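Local coordinates for Phospholipase/Carboxylesterase (Haliangium ochraceum, PDB 4Q82), which probably hydrolyses carboxylic ester bonds, as a carboxylesterase or phospholipase with an alpha/beta-hydrolase-like fold, at residues L175-L189 with D200-F213. Sequence-based numbering, arbitrary orientation.
Sequences LRAHLDTTPIAAAVL and DHGCDLAQVPIWGF
The imidazole of H201 has L179 CD2 over one face, 3.7 Å from the ring centroid, and OD1 of its neighbour D200 over the other. At its edge, NE2 donates to R176 O at 2.8 Å, near the C-terminal end of helix 167-178. The bond is nearly straight (173°) and close to the ring plane. It helps fix the rotation of the ring, with L179 and D200 on its faces. With an alanine in place of H201, R176 O would probably lose this donor and a gap would open beside L179 CD2. The R176 guanidinium takes D200 OD2 at its edge, in plane. NE makes the salt bridge at 2.7 Å to the anti lone pair of OD2, and NH2 adds a weak bond. The guanidinium and carboxylate planes stand 79° apart. The extended R176 chain, CG anti to the backbone N (chi1 -179°), carries NE to D200.

Strands 186-190 and 210-215, joined through helix 195-201, form a beta-alpha-beta unit, and the end of helix 167-178 packs against it. In the parallel strands A187 N bonds to P209 O, and W211 N to A187 O at 3.0 Å. L189 N donates to W211 O, and F213 N to L189 O. Ahead of the strands, the L179 and V208 side chains slide past each other, L179 CD1 3.6 Å from V208 CG2. L175 CD1 meets I210 CD1 tip to tip.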
# COMPACT_ATOMS: atom_id res chain seq x y z
N LEU A 175 8.16 8.47 0.51
CA LEU A 175 9.09 8.32 1.62
C LEU A 175 10.33 9.20 1.42
O LEU A 175 10.85 9.76 2.37
CB LEU A 175 9.50 6.84 1.78
CG LEU A 175 8.41 5.92 2.33
CD1 LEU A 175 8.89 4.47 2.27
CD2 LEU A 175 8.04 6.32 3.75
N ARG A 176 10.78 9.33 0.18
CA ARG A 176 11.94 10.18 -0.06
C ARG A 176 11.66 11.63 0.32
O ARG A 176 12.50 12.33 0.92
CB ARG A 176 12.38 10.11 -1.52
CG ARG A 176 13.59 10.98 -1.76
CD ARG A 176 13.98 11.06 -3.22
NE ARG A 176 15.18 11.89 -3.35
CZ ARG A 176 15.69 12.29 -4.51
NH1 ARG A 176 15.10 11.96 -5.64
NH2 ARG A 176 16.79 13.03 -4.52
N ALA A 177 10.46 12.10 -0.01
CA ALA A 177 10.11 13.50 0.21
C ALA A 177 9.74 13.77 1.66
O ALA A 177 10.02 14.84 2.18
CB ALA A 177 8.96 13.92 -0.70
N HIS A 178 9.09 12.80 2.29
CA HIS A 178 8.40 13.04 3.56
C HIS A 178 8.84 12.13 4.71
O HIS A 178 8.11 12.00 5.70
CB HIS A 178 6.89 12.91 3.34
CG HIS A 178 6.35 13.91 2.37
ND1 HIS A 178 6.45 15.27 2.59
CD2 HIS A 178 5.72 13.77 1.18
CE1 HIS A 178 5.91 15.92 1.57
NE2 HIS A 178 5.46 15.03 0.70
N LEU A 179 10.02 11.52 4.58
CA LEU A 179 10.56 10.64 5.63
C LEU A 179 10.51 11.29 7.02
O LEU A 179 10.09 10.66 7.98
CB LEU A 179 12.00 10.24 5.32
CG LEU A 179 12.76 9.41 6.36
CD1 LEU A 179 12.12 8.04 6.55
CD2 LEU A 179 14.22 9.23 5.96
N ASP A 180 10.94 12.55 7.13
CA ASP A 180 11.03 13.18 8.44
C ASP A 180 9.68 13.50 9.08
O ASP A 180 9.60 13.75 10.27
CB ASP A 180 11.89 14.44 8.35
CG ASP A 180 13.26 14.16 7.75
OD1 ASP A 180 13.79 13.05 8.00
OD2 ASP A 180 13.79 15.01 7.02
N THR A 181 8.60 13.48 8.30
CA THR A 181 7.29 13.81 8.86
C THR A 181 6.26 12.70 8.70
O THR A 181 5.15 12.80 9.22
CB THR A 181 6.70 15.07 8.24
OG1 THR A 181 6.54 14.86 6.83
CG2 THR A 181 7.60 16.28 8.49
N THR A 182 6.59 11.66 7.95
CA THR A 182 5.58 10.63 7.68
C THR A 182 5.03 9.99 8.96
O THR A 182 5.78 9.63 9.87
CB THR A 182 6.10 9.52 6.76
OG1 THR A 182 5.04 8.61 6.49
CG2 THR A 182 7.26 8.75 7.40
N PRO A 183 3.71 9.86 9.03
CA PRO A 183 3.05 9.16 10.12
C PRO A 183 3.00 7.64 9.94
O PRO A 183 2.50 6.97 10.86
CB PRO A 183 1.63 9.74 10.08
CG PRO A 183 1.40 9.93 8.61
CD PRO A 183 2.73 10.44 8.08
N ILE A 184 3.47 7.08 8.82
CA ILE A 184 3.18 5.65 8.59
C ILE A 184 4.00 4.74 9.51
O ILE A 184 5.08 5.11 9.99
CB ILE A 184 3.40 5.21 7.10
CG1 ILE A 184 4.88 5.11 6.73
CG2 ILE A 184 2.68 6.14 6.15
CD1 ILE A 184 5.11 4.34 5.40
N ALA A 185 3.43 3.57 9.79
CA ALA A 185 4.05 2.56 10.63
C ALA A 185 4.85 1.53 9.85
O ALA A 185 5.75 0.90 10.41
CB ALA A 185 2.98 1.83 11.45
N ALA A 186 4.51 1.32 8.58
CA ALA A 186 5.20 0.32 7.73
C ALA A 186 4.72 0.41 6.30
O ALA A 186 3.64 0.96 6.04
CB ALA A 186 4.98 -1.11 8.24
N ALA A 187 5.51 -0.15 5.37
CA ALA A 187 5.13 -0.21 3.96
C ALA A 187 5.44 -1.56 3.34
O ALA A 187 6.43 -2.20 3.68
CB ALA A 187 5.85 0.92 3.15
N VAL A 188 4.59 -1.96 2.39
CA VAL A 188 4.83 -3.15 1.58
C VAL A 188 4.83 -2.67 0.15
O VAL A 188 3.82 -2.21 -0.36
CB VAL A 188 3.74 -4.22 1.79
CG1 VAL A 188 3.86 -5.32 0.73
CG2 VAL A 188 3.85 -4.85 3.21
N LEU A 189 5.99 -2.72 -0.49
CA LEU A 189 6.18 -2.04 -1.78
C LEU A 189 6.59 -3.06 -2.81
O LEU A 189 7.66 -3.68 -2.68
CB LEU A 189 7.24 -0.94 -1.65
CG LEU A 189 6.89 0.09 -0.57
CD1 LEU A 189 7.99 1.17 -0.47
CD2 LEU A 189 5.53 0.70 -0.88
N ASP A 200 19.21 8.98 -1.43
CA ASP A 200 19.02 10.25 -0.74
C ASP A 200 19.26 10.13 0.78
O ASP A 200 19.99 10.92 1.36
CB ASP A 200 17.59 10.75 -1.01
CG ASP A 200 17.37 12.18 -0.60
OD1 ASP A 200 18.00 12.65 0.38
OD2 ASP A 200 16.55 12.85 -1.27
N HIS A 201 18.64 9.14 1.41
CA HIS A 201 18.58 9.09 2.87
C HIS A 201 19.48 8.08 3.55
O HIS A 201 19.78 8.22 4.74
CB HIS A 201 17.14 8.81 3.31
CG HIS A 201 16.20 9.95 3.05
ND1 HIS A 201 16.30 11.15 3.71
CD2 HIS A 201 15.13 10.06 2.23
CE1 HIS A 201 15.34 11.96 3.30
NE2 HIS A 201 14.61 11.31 2.40
N GLY A 202 19.90 7.04 2.83
CA GLY A 202 20.70 5.98 3.44
C GLY A 202 20.02 5.38 4.66
O GLY A 202 18.81 5.18 4.66
N CYS A 203 20.77 5.15 5.73
CA CYS A 203 20.20 4.43 6.86
C CYS A 203 19.14 5.23 7.62
O CYS A 203 18.42 4.67 8.44
CB CYS A 203 21.31 3.97 7.80
SG CYS A 203 22.27 2.65 7.00
N ASP A 204 19.00 6.52 7.32
CA ASP A 204 17.87 7.27 7.88
C ASP A 204 16.54 6.64 7.45
O ASP A 204 15.57 6.64 8.20
CB ASP A 204 17.90 8.74 7.46
CG ASP A 204 19.08 9.51 8.06
OD1 ASP A 204 19.78 8.97 8.94
OD2 ASP A 204 19.29 10.67 7.65
N LEU A 205 16.50 6.12 6.23
CA LEU A 205 15.29 5.49 5.73
C LEU A 205 14.99 4.19 6.48
O LEU A 205 13.86 3.73 6.51
CB LEU A 205 15.43 5.24 4.23
CG LEU A 205 14.29 4.60 3.45
CD1 LEU A 205 13.03 5.42 3.59
CD2 LEU A 205 14.70 4.51 2.00
N ALA A 206 16.01 3.61 7.10
CA ALA A 206 15.83 2.31 7.77
C ALA A 206 15.01 2.42 9.06
O ALA A 206 14.72 1.41 9.72
CB ALA A 206 17.19 1.68 8.05
N GLN A 207 14.62 3.64 9.42
CA GLN A 207 13.74 3.82 10.56
C GLN A 207 12.28 3.51 10.24
O GLN A 207 11.45 3.37 11.13
CB GLN A 207 13.88 5.25 11.10
CG GLN A 207 15.24 5.51 11.75
CD GLN A 207 15.52 4.57 12.91
OE1 GLN A 207 16.53 3.85 12.92
NE2 GLN A 207 14.65 4.59 13.91
N VAL A 208 11.97 3.38 8.95
CA VAL A 208 10.64 2.93 8.51
C VAL A 208 10.69 1.46 8.13
O VAL A 208 11.50 1.07 7.31
CB VAL A 208 10.17 3.74 7.29
CG1 VAL A 208 8.83 3.25 6.81
CG2 VAL A 208 10.11 5.22 7.64
N PRO A 209 9.81 0.62 8.72
CA PRO A 209 9.83 -0.80 8.36
C PRO A 209 9.30 -0.97 6.95
O PRO A 209 8.21 -0.46 6.64
CB PRO A 209 8.88 -1.46 9.39
CG PRO A 209 8.65 -0.42 10.45
CD PRO A 209 8.84 0.93 9.79
N ILE A 210 10.06 -1.65 6.09
CA ILE A 210 9.65 -1.88 4.72
C ILE A 210 9.85 -3.34 4.31
O ILE A 210 10.87 -3.96 4.65
CB ILE A 210 10.42 -0.96 3.72
CG1 ILE A 210 10.30 0.51 4.14
CG2 ILE A 210 9.88 -1.20 2.28
CD1 ILE A 210 11.17 1.48 3.30
N TRP A 211 8.86 -3.90 3.62
CA TRP A 211 9.02 -5.20 2.99
C TRP A 211 8.89 -4.98 1.49
O TRP A 211 7.81 -4.61 0.99
CB TRP A 211 7.97 -6.19 3.49
CG TRP A 211 8.21 -7.64 3.12
CD1 TRP A 211 9.07 -8.12 2.17
CD2 TRP A 211 7.56 -8.77 3.70
NE1 TRP A 211 8.98 -9.51 2.13
CE2 TRP A 211 8.07 -9.92 3.08
CE3 TRP A 211 6.60 -8.92 4.71
CZ2 TRP A 211 7.65 -11.22 3.42
CZ3 TRP A 211 6.17 -10.20 5.06
CH2 TRP A 211 6.70 -11.34 4.41
N GLY A 212 9.99 -5.17 0.77
CA GLY A 212 10.00 -4.97 -0.67
C GLY A 212 9.94 -6.31 -1.39
O GLY A 212 10.54 -7.30 -0.93
N PHE A 213 9.19 -6.34 -2.49
CA PHE A 213 8.97 -7.56 -3.30
C PHE A 213 9.30 -7.27 -4.75
O PHE A 213 8.91 -6.20 -5.25
CB PHE A 213 7.51 -8.02 -3.28
CG PHE A 213 7.06 -8.59 -1.98
CD1 PHE A 213 6.73 -7.77 -0.91
CD2 PHE A 213 6.95 -9.97 -1.84
CE1 PHE A 213 6.29 -8.31 0.32
CE2 PHE A 213 6.53 -10.54 -0.61
CZ PHE A 213 6.19 -9.71 0.46